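Local coordinates for protein endoglucanase family 5 (Clostridium acetobutylicum ATCC 824, PDB 6PZ7) that probably hydrolyses internal beta-1,4-glucosidic bonds of cellulose and related plant polysaccharides as a broad-specificity family 5 endoglucanase, at residues D27-P30 with G34-N37; N37-K42 with L79-E84; S64-G67 with S71-I74; T104-P109 with T118-K123; L139-L144 with N176-T181. All blocks are in the same frame, centred on the assembly; numbering follows the deposited sequence. Where two conformers were deposited one is given.

Interaction 1 (D27-P30 with G34-N37); sequences DASP and GWGN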
# COMPACT_ATOMS: atom_id res chain seq x y z
N ASP A 27 -11.47 1.53 -0.41
CA ASP A 27 -11.27 0.40 0.48
C ASP A 27 -12.36 0.27 1.51
O ASP A 27 -12.45 -0.79 2.18
CB ASP A 27 -9.89 0.47 1.16
CG ASP A 27 -9.54 1.81 1.76
OD1 ASP A 27 -9.00 1.85 2.91
OD2 ASP A 27 -9.74 2.87 1.11
N ALA A 28 -13.20 1.29 1.69
CA ALA A 28 -14.35 1.21 2.57
C ALA A 28 -15.41 0.34 1.91
O ALA A 28 -15.33 0.01 0.72
CB ALA A 28 -14.92 2.60 2.85
N SER A 29 -16.44 -0.01 2.66
CA SER A 29 -17.55 -0.79 2.13
C SER A 29 -18.83 -0.31 2.79
O SER A 29 -18.79 0.26 3.88
CB SER A 29 -17.37 -2.30 2.34
OG SER A 29 -16.91 -2.58 3.64
N PRO A 30 -19.97 -0.49 2.14
CA PRO A 30 -20.08 -1.08 0.81
C PRO A 30 -19.68 -0.15 -0.31
O PRO A 30 -19.50 -0.61 -1.43
CB PRO A 30 -21.58 -1.44 0.71
CG PRO A 30 -22.24 -0.47 1.59
CD PRO A 30 -21.29 -0.22 2.74
N GLY A 34 -18.68 5.05 2.76
CA GLY A 34 -19.23 4.24 3.85
C GLY A 34 -18.56 4.42 5.18
O GLY A 34 -19.19 4.14 6.23
N TRP A 35 -17.30 4.86 5.19
CA TRP A 35 -16.55 5.06 6.42
C TRP A 35 -16.34 6.53 6.74
O TRP A 35 -15.39 6.88 7.47
CB TRP A 35 -15.25 4.24 6.44
CG TRP A 35 -15.45 2.74 6.39
CD1 TRP A 35 -16.62 2.04 6.44
CD2 TRP A 35 -14.43 1.76 6.24
NE1 TRP A 35 -16.39 0.70 6.35
CE2 TRP A 35 -15.05 0.49 6.21
CE3 TRP A 35 -13.04 1.83 6.10
CZ2 TRP A 35 -14.34 -0.67 6.09
CZ3 TRP A 35 -12.34 0.65 5.97
CH2 TRP A 35 -12.98 -0.56 5.98
N GLY A 36 -17.16 7.40 6.18
CA GLY A 36 -17.22 8.77 6.60
C GLY A 36 -16.44 9.75 5.76
O GLY A 36 -16.52 10.95 6.02
N ASN A 37 -15.69 9.31 4.76
CA ASN A 37 -14.99 10.24 3.89
C ASN A 37 -15.94 10.75 2.81
O ASN A 37 -16.85 10.05 2.39
CB ASN A 37 -13.74 9.59 3.28
CG ASN A 37 -12.57 9.62 4.22
OD1 ASN A 37 -12.22 10.68 4.71
ND2 ASN A 37 -11.96 8.51 4.47

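Interaction 2 (N37-K42 with L79-E84); sequences NPKTTK and LNRVQE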
# COMPACT_ATOMS: atom_id res chain seq x y z
N ASN A 37 -15.69 9.31 4.76
CA ASN A 37 -14.99 10.24 3.89
C ASN A 37 -15.94 10.75 2.81
O ASN A 37 -16.85 10.05 2.39
CB ASN A 37 -13.74 9.59 3.28
CG ASN A 37 -12.57 9.62 4.22
OD1 ASN A 37 -12.22 10.68 4.71
ND2 ASN A 37 -11.96 8.51 4.47
N PRO A 38 -15.73 11.98 2.35
CA PRO A 38 -16.54 12.51 1.24
C PRO A 38 -16.14 11.79 -0.04
O PRO A 38 -15.05 11.20 -0.16
CB PRO A 38 -16.10 13.98 1.20
CG PRO A 38 -14.68 13.98 1.72
CD PRO A 38 -14.70 12.94 2.79
N LYS A 39 -17.01 11.84 -1.04
CA LYS A 39 -16.63 11.33 -2.36
C LYS A 39 -15.39 12.07 -2.86
O LYS A 39 -15.30 13.30 -2.79
CB LYS A 39 -17.81 11.50 -3.32
CG LYS A 39 -17.56 10.90 -4.69
CD LYS A 39 -18.81 10.97 -5.54
CE LYS A 39 -18.53 10.42 -6.94
NZ LYS A 39 -19.77 10.39 -7.80
N THR A 40 -14.41 11.32 -3.35
CA THR A 40 -13.15 11.93 -3.77
C THR A 40 -13.36 12.82 -4.98
O THR A 40 -14.12 12.49 -5.89
CB THR A 40 -12.15 10.84 -4.11
OG1 THR A 40 -12.07 9.90 -3.03
CG2 THR A 40 -10.75 11.38 -4.36
N THR A 41 -12.67 13.96 -4.99
CA THR A 41 -12.70 14.90 -6.10
C THR A 41 -11.29 15.12 -6.66
O THR A 41 -10.27 14.91 -5.98
CB THR A 41 -13.26 16.26 -5.69
OG1 THR A 41 -12.36 16.82 -4.74
CG2 THR A 41 -14.64 16.15 -5.09
N LYS A 42 -11.26 15.59 -7.90
CA LYS A 42 -10.01 15.99 -8.52
C LYS A 42 -9.29 17.04 -7.67
O LYS A 42 -8.06 17.02 -7.53
CB LYS A 42 -10.30 16.54 -9.91
CG LYS A 42 -9.14 17.12 -10.68
CD LYS A 42 -8.04 16.10 -10.86
CE LYS A 42 -7.30 16.32 -12.20
NZ LYS A 42 -6.57 17.63 -12.26
N LEU A 79 -16.07 -0.43 -11.28
CA LEU A 79 -14.86 -0.25 -12.08
C LEU A 79 -14.80 1.15 -12.67
O LEU A 79 -13.72 1.75 -12.74
CB LEU A 79 -14.78 -1.29 -13.18
CG LEU A 79 -14.17 -2.63 -12.83
CD1 LEU A 79 -14.48 -3.63 -13.94
CD2 LEU A 79 -12.68 -2.54 -12.58
N ASN A 80 -15.93 1.66 -13.13
CA ASN A 80 -15.95 2.99 -13.72
C ASN A 80 -15.53 4.05 -12.69
O ASN A 80 -14.74 4.96 -13.00
CB ASN A 80 -17.34 3.35 -14.25
CG ASN A 80 -17.72 2.59 -15.51
OD1 ASN A 80 -16.88 1.99 -16.18
ND2 ASN A 80 -18.99 2.63 -15.83
N ARG A 81 -16.01 3.91 -11.44
CA ARG A 81 -15.63 4.85 -10.38
C ARG A 81 -14.16 4.72 -10.02
O ARG A 81 -13.46 5.74 -9.87
CB ARG A 81 -16.51 4.67 -9.15
CG ARG A 81 -16.14 5.61 -8.01
CD ARG A 81 -16.16 7.08 -8.43
NE ARG A 81 -15.69 7.89 -7.30
CZ ARG A 81 -15.19 9.12 -7.42
NH1 ARG A 81 -15.13 9.75 -8.59
NH2 ARG A 81 -14.71 9.72 -6.34
N VAL A 82 -13.66 3.50 -9.91
CA VAL A 82 -12.24 3.30 -9.63
C VAL A 82 -11.42 3.99 -10.71
O VAL A 82 -10.42 4.67 -10.42
CB VAL A 82 -11.91 1.80 -9.52
CG1 VAL A 82 -10.43 1.58 -9.39
CG2 VAL A 82 -12.62 1.16 -8.32
N GLN A 83 -11.81 3.84 -11.98
CA GLN A 83 -11.07 4.48 -13.05
C GLN A 83 -11.10 6.00 -12.94
O GLN A 83 -10.12 6.68 -13.25
CB GLN A 83 -11.59 4.04 -14.41
CG GLN A 83 -10.82 4.70 -15.53
CD GLN A 83 -11.23 4.24 -16.87
OE1 GLN A 83 -12.36 4.45 -17.29
NE2 GLN A 83 -10.30 3.54 -17.56
N GLU A 84 -12.24 6.57 -12.55
CA GLU A 84 -12.31 8.02 -12.36
C GLU A 84 -11.23 8.48 -11.37
O GLU A 84 -10.55 9.50 -11.58
CB GLU A 84 -13.69 8.46 -11.84
CG GLU A 84 -14.80 8.35 -12.84
CD GLU A 84 -16.15 8.76 -12.33
OE1 GLU A 84 -16.35 9.01 -11.13
OE2 GLU A 84 -17.08 8.87 -13.18
O HOH W 1 -18.80 9.50 -10.19

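Interaction 3 (S64-G67 with S71-I74); sequences SHIG and SYTI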
# COMPACT_ATOMS: atom_id res chain seq x y z
N SER A 64 -17.31 -6.43 -2.02
CA SER A 64 -18.71 -6.01 -2.10
C SER A 64 -19.17 -5.78 -3.53
O SER A 64 -20.36 -5.49 -3.72
CB SER A 64 -18.94 -4.70 -1.32
OG SER A 64 -18.58 -4.82 0.04
N HIS A 65 -18.28 -5.84 -4.49
CA HIS A 65 -18.54 -5.50 -5.88
C HIS A 65 -18.32 -6.67 -6.82
O HIS A 65 -18.33 -6.46 -8.04
CB HIS A 65 -17.64 -4.32 -6.27
CG HIS A 65 -17.67 -3.22 -5.27
ND1 HIS A 65 -18.75 -2.38 -5.12
CD2 HIS A 65 -16.79 -2.88 -4.30
CE1 HIS A 65 -18.50 -1.54 -4.12
NE2 HIS A 65 -17.33 -1.83 -3.61
N ILE A 66 -18.11 -7.87 -6.28
CA ILE A 66 -17.85 -9.09 -7.04
C ILE A 66 -19.09 -9.97 -6.98
O ILE A 66 -19.62 -10.25 -5.89
CB ILE A 66 -16.64 -9.83 -6.45
CG1 ILE A 66 -15.36 -9.00 -6.61
CG2 ILE A 66 -16.50 -11.22 -7.11
CD1 ILE A 66 -14.23 -9.52 -5.74
N GLY A 67 -19.55 -10.42 -8.14
CA GLY A 67 -20.69 -11.31 -8.23
C GLY A 67 -20.35 -12.76 -7.92
O GLY A 67 -19.25 -13.11 -7.51
N SER A 71 -18.05 -16.83 -12.50
CA SER A 71 -17.66 -15.66 -13.29
C SER A 71 -17.06 -14.53 -12.44
O SER A 71 -16.22 -13.77 -12.93
CB SER A 71 -18.85 -15.12 -14.08
OG SER A 71 -20.03 -15.11 -13.29
N TYR A 72 -17.50 -14.38 -11.20
CA TYR A 72 -16.99 -13.38 -10.28
C TYR A 72 -16.97 -12.00 -10.94
O TYR A 72 -15.99 -11.26 -10.87
CB TYR A 72 -15.61 -13.77 -9.77
CG TYR A 72 -15.61 -15.04 -8.96
CD1 TYR A 72 -16.23 -15.08 -7.72
CD2 TYR A 72 -14.94 -16.18 -9.39
CE1 TYR A 72 -16.18 -16.24 -6.93
CE2 TYR A 72 -14.87 -17.32 -8.59
CZ TYR A 72 -15.50 -17.32 -7.38
OH TYR A 72 -15.47 -18.45 -6.56
N THR A 73 -18.09 -11.63 -11.54
CA THR A 73 -18.15 -10.39 -12.33
C THR A 73 -18.00 -9.18 -11.42
O THR A 73 -18.75 -9.02 -10.45
CB THR A 73 -19.49 -10.30 -13.05
OG1 THR A 73 -19.62 -11.48 -13.85
CG2 THR A 73 -19.59 -9.08 -13.89
N ILE A 74 -17.09 -8.29 -11.76
CA ILE A 74 -16.94 -7.03 -11.03
C ILE A 74 -17.97 -6.05 -11.57
O ILE A 74 -18.06 -5.81 -12.78
CB ILE A 74 -15.51 -6.45 -11.15
CG1 ILE A 74 -14.47 -7.44 -10.64
CG2 ILE A 74 -15.43 -5.14 -10.37
CD1 ILE A 74 -13.04 -6.96 -10.79

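Interaction 4 (T104-P109 with T118-K123); sequences TSWIIP and TDELTK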
# COMPACT_ATOMS: atom_id res chain seq x y z
N THR A 104 -9.72 -10.16 2.39
CA THR A 104 -9.38 -11.39 3.10
C THR A 104 -10.55 -12.35 3.21
O THR A 104 -10.31 -13.55 3.50
CB THR A 104 -8.86 -11.12 4.52
OG1 THR A 104 -9.88 -10.48 5.28
CG2 THR A 104 -7.61 -10.23 4.52
N SER A 105 -11.78 -11.91 2.99
CA SER A 105 -12.91 -12.82 3.09
C SER A 105 -12.84 -13.90 2.03
O SER A 105 -13.38 -15.00 2.26
CB SER A 105 -14.22 -12.05 2.97
OG SER A 105 -14.33 -11.39 1.73
N TRP A 106 -12.23 -13.63 0.86
CA TRP A 106 -12.17 -14.57 -0.24
C TRP A 106 -10.75 -14.89 -0.66
O TRP A 106 -10.54 -15.85 -1.40
CB TRP A 106 -13.03 -14.09 -1.44
CG TRP A 106 -12.61 -12.78 -2.01
CD1 TRP A 106 -13.04 -11.54 -1.60
CD2 TRP A 106 -11.73 -12.57 -3.09
NE1 TRP A 106 -12.46 -10.56 -2.38
CE2 TRP A 106 -11.64 -11.17 -3.30
CE3 TRP A 106 -10.98 -13.42 -3.90
CZ2 TRP A 106 -10.84 -10.62 -4.28
CZ3 TRP A 106 -10.19 -12.86 -4.89
CH2 TRP A 106 -10.12 -11.49 -5.07
N ILE A 107 -9.74 -14.16 -0.18
CA ILE A 107 -8.33 -14.47 -0.39
C ILE A 107 -7.84 -15.07 0.92
O ILE A 107 -7.63 -14.33 1.88
CB ILE A 107 -7.51 -13.23 -0.77
CG1 ILE A 107 -8.09 -12.54 -2.01
CG2 ILE A 107 -6.07 -13.61 -0.97
CD1 ILE A 107 -7.51 -11.18 -2.30
N ILE A 108 -7.67 -16.39 0.99
CA ILE A 108 -7.44 -17.10 2.25
C ILE A 108 -6.20 -17.97 2.13
O ILE A 108 -6.26 -19.02 1.50
CB ILE A 108 -8.66 -17.91 2.70
CG1 ILE A 108 -9.93 -17.05 2.69
CG2 ILE A 108 -8.39 -18.48 4.09
CD1 ILE A 108 -11.23 -17.89 2.81
N PRO A 109 -5.06 -17.56 2.75
CA PRO A 109 -3.80 -18.28 2.48
C PRO A 109 -3.60 -19.50 3.37
O PRO A 109 -2.73 -19.55 4.26
CB PRO A 109 -2.74 -17.19 2.71
CG PRO A 109 -3.35 -16.30 3.73
CD PRO A 109 -4.83 -16.22 3.31
N THR A 118 -7.26 -19.09 -5.37
CA THR A 118 -6.48 -18.92 -6.59
C THR A 118 -7.39 -18.73 -7.80
O THR A 118 -7.16 -17.85 -8.66
CB THR A 118 -5.58 -20.13 -6.80
OG1 THR A 118 -4.61 -20.15 -5.74
CG2 THR A 118 -4.87 -20.12 -8.16
N ASP A 119 -8.44 -19.52 -7.87
CA ASP A 119 -9.36 -19.40 -8.99
C ASP A 119 -10.02 -18.03 -8.98
O ASP A 119 -10.11 -17.36 -10.01
CB ASP A 119 -10.40 -20.52 -8.91
CG ASP A 119 -11.41 -20.40 -10.00
OD1 ASP A 119 -11.03 -20.67 -11.16
OD2 ASP A 119 -12.53 -20.01 -9.71
N GLU A 120 -10.53 -17.59 -7.84
CA GLU A 120 -11.20 -16.30 -7.79
C GLU A 120 -10.22 -15.16 -8.08
O GLU A 120 -10.55 -14.20 -8.78
CB GLU A 120 -11.93 -16.10 -6.45
CG GLU A 120 -12.76 -14.85 -6.51
CD GLU A 120 -13.72 -14.65 -5.34
OE1 GLU A 120 -13.88 -15.56 -4.50
OE2 GLU A 120 -14.32 -13.53 -5.31
N LEU A 121 -8.99 -15.25 -7.58
CA LEU A 121 -7.99 -14.22 -7.84
C LEU A 121 -7.72 -14.12 -9.32
O LEU A 121 -7.56 -13.01 -9.84
CB LEU A 121 -6.70 -14.61 -7.14
CG LEU A 121 -6.45 -14.05 -5.76
CD1 LEU A 121 -5.18 -14.69 -5.18
CD2 LEU A 121 -6.35 -12.50 -5.78
N THR A 122 -7.66 -15.24 -10.02
CA THR A 122 -7.46 -15.22 -11.46
C THR A 122 -8.59 -14.46 -12.14
O THR A 122 -8.35 -13.59 -12.99
CB THR A 122 -7.37 -16.65 -12.02
OG1 THR A 122 -6.32 -17.37 -11.37
CG2 THR A 122 -7.11 -16.64 -13.49
N LYS A 123 -9.84 -14.78 -11.79
CA LYS A 123 -10.97 -14.12 -12.44
C LYS A 123 -11.02 -12.63 -12.12
O LYS A 123 -11.29 -11.79 -12.98
CB LYS A 123 -12.29 -14.77 -12.00
CG LYS A 123 -12.78 -15.91 -12.87
CD LYS A 123 -11.90 -17.18 -12.77
CE LYS A 123 -12.53 -18.37 -13.56
NZ LYS A 123 -11.67 -19.55 -13.46

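Interaction 5 (L139-L144 with N176-T181); sequences LIFQTL and NTIRST. Unlike the reference sequence in segment 139-144: Gln142 (reference Glu).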
# COMPACT_ATOMS: atom_id res chain seq x y z
N LEU A 139 0.98 3.82 -13.83
CA LEU A 139 0.02 2.99 -13.09
C LEU A 139 0.71 1.69 -12.71
O LEU A 139 1.17 0.93 -13.57
CB LEU A 139 -1.23 2.70 -13.92
CG LEU A 139 -2.27 1.85 -13.21
CD1 LEU A 139 -2.77 2.46 -11.91
CD2 LEU A 139 -3.46 1.54 -14.15
N ILE A 140 0.81 1.46 -11.40
CA ILE A 140 1.41 0.28 -10.79
C ILE A 140 0.28 -0.55 -10.18
O ILE A 140 -0.64 0.02 -9.55
CB ILE A 140 2.39 0.74 -9.69
CG1 ILE A 140 3.56 1.52 -10.34
CG2 ILE A 140 2.90 -0.43 -8.86
CD1 ILE A 140 4.45 2.24 -9.35
N PHE A 141 0.32 -1.87 -10.37
CA PHE A 141 -0.61 -2.76 -9.71
C PHE A 141 0.04 -3.33 -8.46
O PHE A 141 1.21 -3.71 -8.51
CB PHE A 141 -1.05 -3.93 -10.62
CG PHE A 141 -1.87 -3.56 -11.83
CD1 PHE A 141 -2.55 -2.38 -11.94
CD2 PHE A 141 -1.95 -4.45 -12.87
CE1 PHE A 141 -3.29 -2.08 -13.09
CE2 PHE A 141 -2.66 -4.16 -14.02
CZ PHE A 141 -3.36 -3.00 -14.12
N GLN A 142 -0.71 -3.45 -7.37
CA GLN A 142 -0.24 -4.10 -6.15
C GLN A 142 -1.19 -5.29 -5.95
O GLN A 142 -2.41 -5.12 -5.82
CB GLN A 142 -0.29 -3.12 -5.00
CG GLN A 142 -0.05 -3.71 -3.64
CD GLN A 142 -0.37 -2.73 -2.52
OE1 GLN A 142 -1.20 -3.03 -1.62
NE2 GLN A 142 0.23 -1.62 -2.54
N THR A 143 -0.65 -6.50 -5.96
CA THR A 143 -1.49 -7.69 -6.07
C THR A 143 -2.44 -7.86 -4.90
O THR A 143 -3.62 -8.19 -5.10
CB THR A 143 -0.58 -8.92 -6.21
OG1 THR A 143 0.30 -8.94 -5.10
CG2 THR A 143 0.18 -8.93 -7.53
N LEU A 144 -1.93 -7.66 -3.69
CA LEU A 144 -2.58 -7.94 -2.43
C LEU A 144 -2.13 -6.87 -1.45
O LEU A 144 -1.03 -6.33 -1.56
CB LEU A 144 -2.17 -9.31 -1.90
CG LEU A 144 -2.39 -10.53 -2.81
CD1 LEU A 144 -1.69 -11.73 -2.26
CD2 LEU A 144 -3.88 -10.77 -2.94
N ASN A 176 0.92 -13.55 -13.03
CA ASN A 176 0.71 -14.22 -14.31
C ASN A 176 -0.59 -13.75 -14.97
O ASN A 176 -0.66 -13.57 -16.19
CB ASN A 176 0.68 -15.74 -14.12
CG ASN A 176 2.06 -16.36 -13.97
OD1 ASN A 176 3.06 -15.78 -14.34
ND2 ASN A 176 2.10 -17.57 -13.43
N THR A 177 -1.64 -13.60 -14.17
CA THR A 177 -2.93 -13.14 -14.71
C THR A 177 -2.81 -11.74 -15.29
O THR A 177 -3.29 -11.46 -16.39
CB THR A 177 -3.99 -13.17 -13.62
OG1 THR A 177 -4.17 -14.51 -13.15
CG2 THR A 177 -5.32 -12.64 -14.08
N ILE A 178 -2.16 -10.83 -14.56
CA ILE A 178 -1.93 -9.48 -15.08
C ILE A 178 -1.19 -9.56 -16.40
O ILE A 178 -1.59 -8.93 -17.40
CB ILE A 178 -1.15 -8.66 -14.03
CG1 ILE A 178 -2.05 -8.32 -12.83
CG2 ILE A 178 -0.57 -7.40 -14.68
CD1 ILE A 178 -1.31 -7.97 -11.57
N ARG A 179 -0.06 -10.23 -16.42
CA ARG A 179 0.78 -10.22 -17.62
C ARG A 179 0.06 -10.86 -18.81
O ARG A 179 0.26 -10.42 -19.95
CB ARG A 179 2.10 -10.93 -17.34
CG ARG A 179 2.96 -10.25 -16.25
CD ARG A 179 4.18 -9.57 -16.81
NE ARG A 179 5.02 -9.00 -15.79
CZ ARG A 179 4.97 -7.72 -15.38
NH1 ARG A 179 4.10 -6.87 -15.91
NH2 ARG A 179 5.78 -7.30 -14.42
N SER A 180 -0.80 -11.85 -18.56
CA SER A 180 -1.50 -12.56 -19.62
C SER A 180 -2.45 -11.67 -20.39
O SER A 180 -2.82 -12.01 -21.52
CB SER A 180 -2.29 -13.72 -19.01
OG SER A 180 -3.49 -13.27 -18.39
N THR A 181 -2.86 -10.56 -19.81
CA THR A 181 -3.80 -9.66 -20.50
C THR A 181 -3.13 -8.76 -21.54
O THR A 181 -3.85 -8.12 -22.34
CB THR A 181 -4.58 -8.82 -19.49
OG1 THR A 181 -3.70 -7.96 -18.75
CG2 THR A 181 -5.36 -9.68 -18.54

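Interaction 1 (D27-P30 with G34-N37)
The backbone oxygen of Asp27 accepts a hydrogen bond from the hydroxyl of Ser61 and is also approached by the indole of Trp35, whose CH2 lies 3.8 Å from Asp27 O. Next along the chain, Ala28 lies beneath the indole. Its CA sits 3.6 Å from the centroid of the Trp35 six-membered ring and only 9° off the ring normal, a CH-pi contact over the face. Ala28 CB reaches the ring fusion on the same side, 3.5 Å from Trp35 CD2, while Ser29 N lies over that face nearer its rim. With CG beside the backbone N (chi1 -63°), Trp35 swings its ring back over the 27-30 backbone, covering peptide atoms as much as side chains. The Ser29-Pro30 peptide is cis. The Asp27 carboxylate faces other partners: OD2 takes the backbone N-H of Thr25 and OD1 that of Asn24. Hydrogen bonds from Asn37 ND2 to the backbone oxygens of Asn24 and Asn304 place the end of segment 34-37 beside the loop after strand 298-303. Both segments belong to the long loop between strand 19-22, the first of the barrel, and helix 42-51.

Interaction 2 (N37-K42 with L79-E84)
Lys39 lays its aliphatic chain over one face of the Arg81 guanidinium. Lys39 CE stands 3.6 Å above the plane, over its centre, and Lys39 CG is 3.5 Å from Arg81 NH2. The lysine is fully extended, with CG anti to the backbone N (chi1 -175°), which carries the ammonium past the guanidinium, NZ ending 4.8 Å from Arg81 NH1. A water bridges this ammonium to Glu84 OE1, accepting from the lysine and donating to the carboxylate. In its own plane the guanidinium is gripped at the edges. Arg81 NH2 donates to Thr40 O at 2.9 Å, with an N-H...O angle of 155°. Arg81 NH1 forms a salt bridge of 2.9 Å with Glu84 OE1, three residues on along the helix, using the anti lone pair of that oxygen. In the beta-alpha barrel the contact ties the loop before helix 42-51 to helix 76-91, the next helix of the outer ring. Arg81 NE makes a further salt bridge to Glu32, and the same carboxylate accepts the hydroxyl of Thr40 through its other oxygen. Tyr88 is hydrogen-bonded to Arg81 NH1, while Thr41 caps the first turn of helix 42-51 through the backbone N of Met44.

Interaction 3 (S64-G67 with S71-I74)
Segments 64-67 and 71-74 run antiparallel and meet in a single beta bridge, a non-hydrogen-bonded pair of Ile66 and Ile74 whose CA atoms are 4.6 Å apart. On one side of the pair Gly67 N donates to Thr73 O at 2.8 Å, with an N-H...O angle of 156°; on the other, the backbones of His65 and Asp75 are hydrogen-bonded. CA-H...O contacts reinforce the pairing: Ile74 CA is 3.3 Å from His65 O, and Tyr72 CA meets Gly67 O almost head-on, at 3.6 Å with 176° at the hydrogen. Tyr72 adopts a left-handed helical backbone conformation, a bend that precedes the bridge. Among the side chains, Ile66 CG2 packs 3.8 Å from Tyr72 CB, at the edge of the phenol ring and near its plane. Being anti to the backbone N, this methyl points along the hairpin towards the tyrosine, while CG1 faces Ile74 more loosely. Gln127 of helix 111-132 binds Tyr72 O and Ile74 N with its amide, and His65 stacks on Trp78. Cohesion thus comes chiefly from peptide groups, with a light apolar contact along one face, as suits a small hairpin-like turn at the protein surface.

Interaction 4 (T104-P109 with T118-K123)
The indole of Trp106 is sandwiched between Ile107 and Glu120. Ile107 CG1 lies 3.5 Å above one face, offset toward the rim, and on the opposite face Glu120 OE2 sits at the same height. The carboxylate lies nearly flat on the indole, the two planes only 20° apart, with Glu120 CD 3.3 Å from Trp106 CE3. At the ring edge, in its plane, comes the backbone of Leu121; its N is 3.8 Å from Trp106 CZ3. The glutamate reaches this place through an extended chain, CG anti to the backbone N (chi1 -172°), which lays its methylene groups beside Trp106 CE3 and CZ3. Leu121 adds apolar packing through CD2, which is 4.0 Å from Trp106 CZ3 and 3.9 Å from Ile107 CD1, joining the two loop residues. No hydrogen bond links the segments, and the polar edge of the indole is used elsewhere: NE1 donates to Asp103 OD1. Placing a buried carboxylate above an electron-rich ring may raise its affinity for a proton. Phe170 of helix 161-180 packs against Ile107 and Tyr72 against Glu120, while Ser117 OG is hydrogen-bonded to both Trp106 O and Ile108 N, pinning the loop to the helix just before the segment. The arrangement belongs to a beta-alpha unit of the TIM barrel: the loop that leaves strand 95-99 at its C-terminal end folds back on helix 111-132, the helix into which it leads.

Interaction 5 (L139-L144 with N176-T181)
Ile178 meets the edge of the Phe141 ring. Its CG2 lies in the ring plane, 3.7 Å from Phe141 CD2, and its CD1 approaches that atom to 3.8 Å; both branches of the isoleucine thus meet the same ring carbon. The two side chains, each pointing its CB at the other segment, slide past one another in opposite directions. With CG1 beside the backbone N (chi1 -71°), Ile178 sends CD1 on towards the strand, where Thr143 CG2 waits 4.4 Å away. The next shell fixes these groups. Thr143 is hydrogen-bonded through its hydroxyl to Asn171 OD1 on the same helix, which leaves its methyl to face Ile178. Phe141 is held in the sheet by backbone bonds with Met191, and Phe132 of helix 111-132 touches its side chain. On the helix side, Ile178 O receives two donors from Thr181, three residues on: OG1 of Thr181 at 2.7 Å and its N at 3.2 Å from Ile178 O; that hydroxyl is also hydrogen-bonded to Asn185 ND2. Gln142, a glutamate in the reference sequence, points away from the helix and accepts from Arg57. Strand 139-142 is the fourth of the barrel, after which family 5 enzymes carry their acid/base glutamate. Between strand and helix 161-180 the contact is wholly apolar: it depends on shape and burial, whereas the hydrogen bonds lie around it rather than across it.

In the fold
The five contacts follow the first four beta-alpha units of the TIM barrel. Interactions 1 and 2 share Asn37 and lie on one loop, centres about 12 Å apart; interaction 3 is nested within the chain closed by interaction 2 and touches it where Ile74 CG2 meets Leu79 CG at 3.7 Å. It also abuts interaction 1 through Ser64 and Ser29. Interactions 3 and 4 have centres about 12 Å apart: Tyr72 and Ile66 press on Glu120, and Ile66 on Trp106. Interaction 4 joins interaction 5 where Ile107 CD1 lies 3.7 Å from Leu144 CD2. In family 5, loops after the strands, such as those of interactions 1, 3 and 4, surround the catalytic cleft.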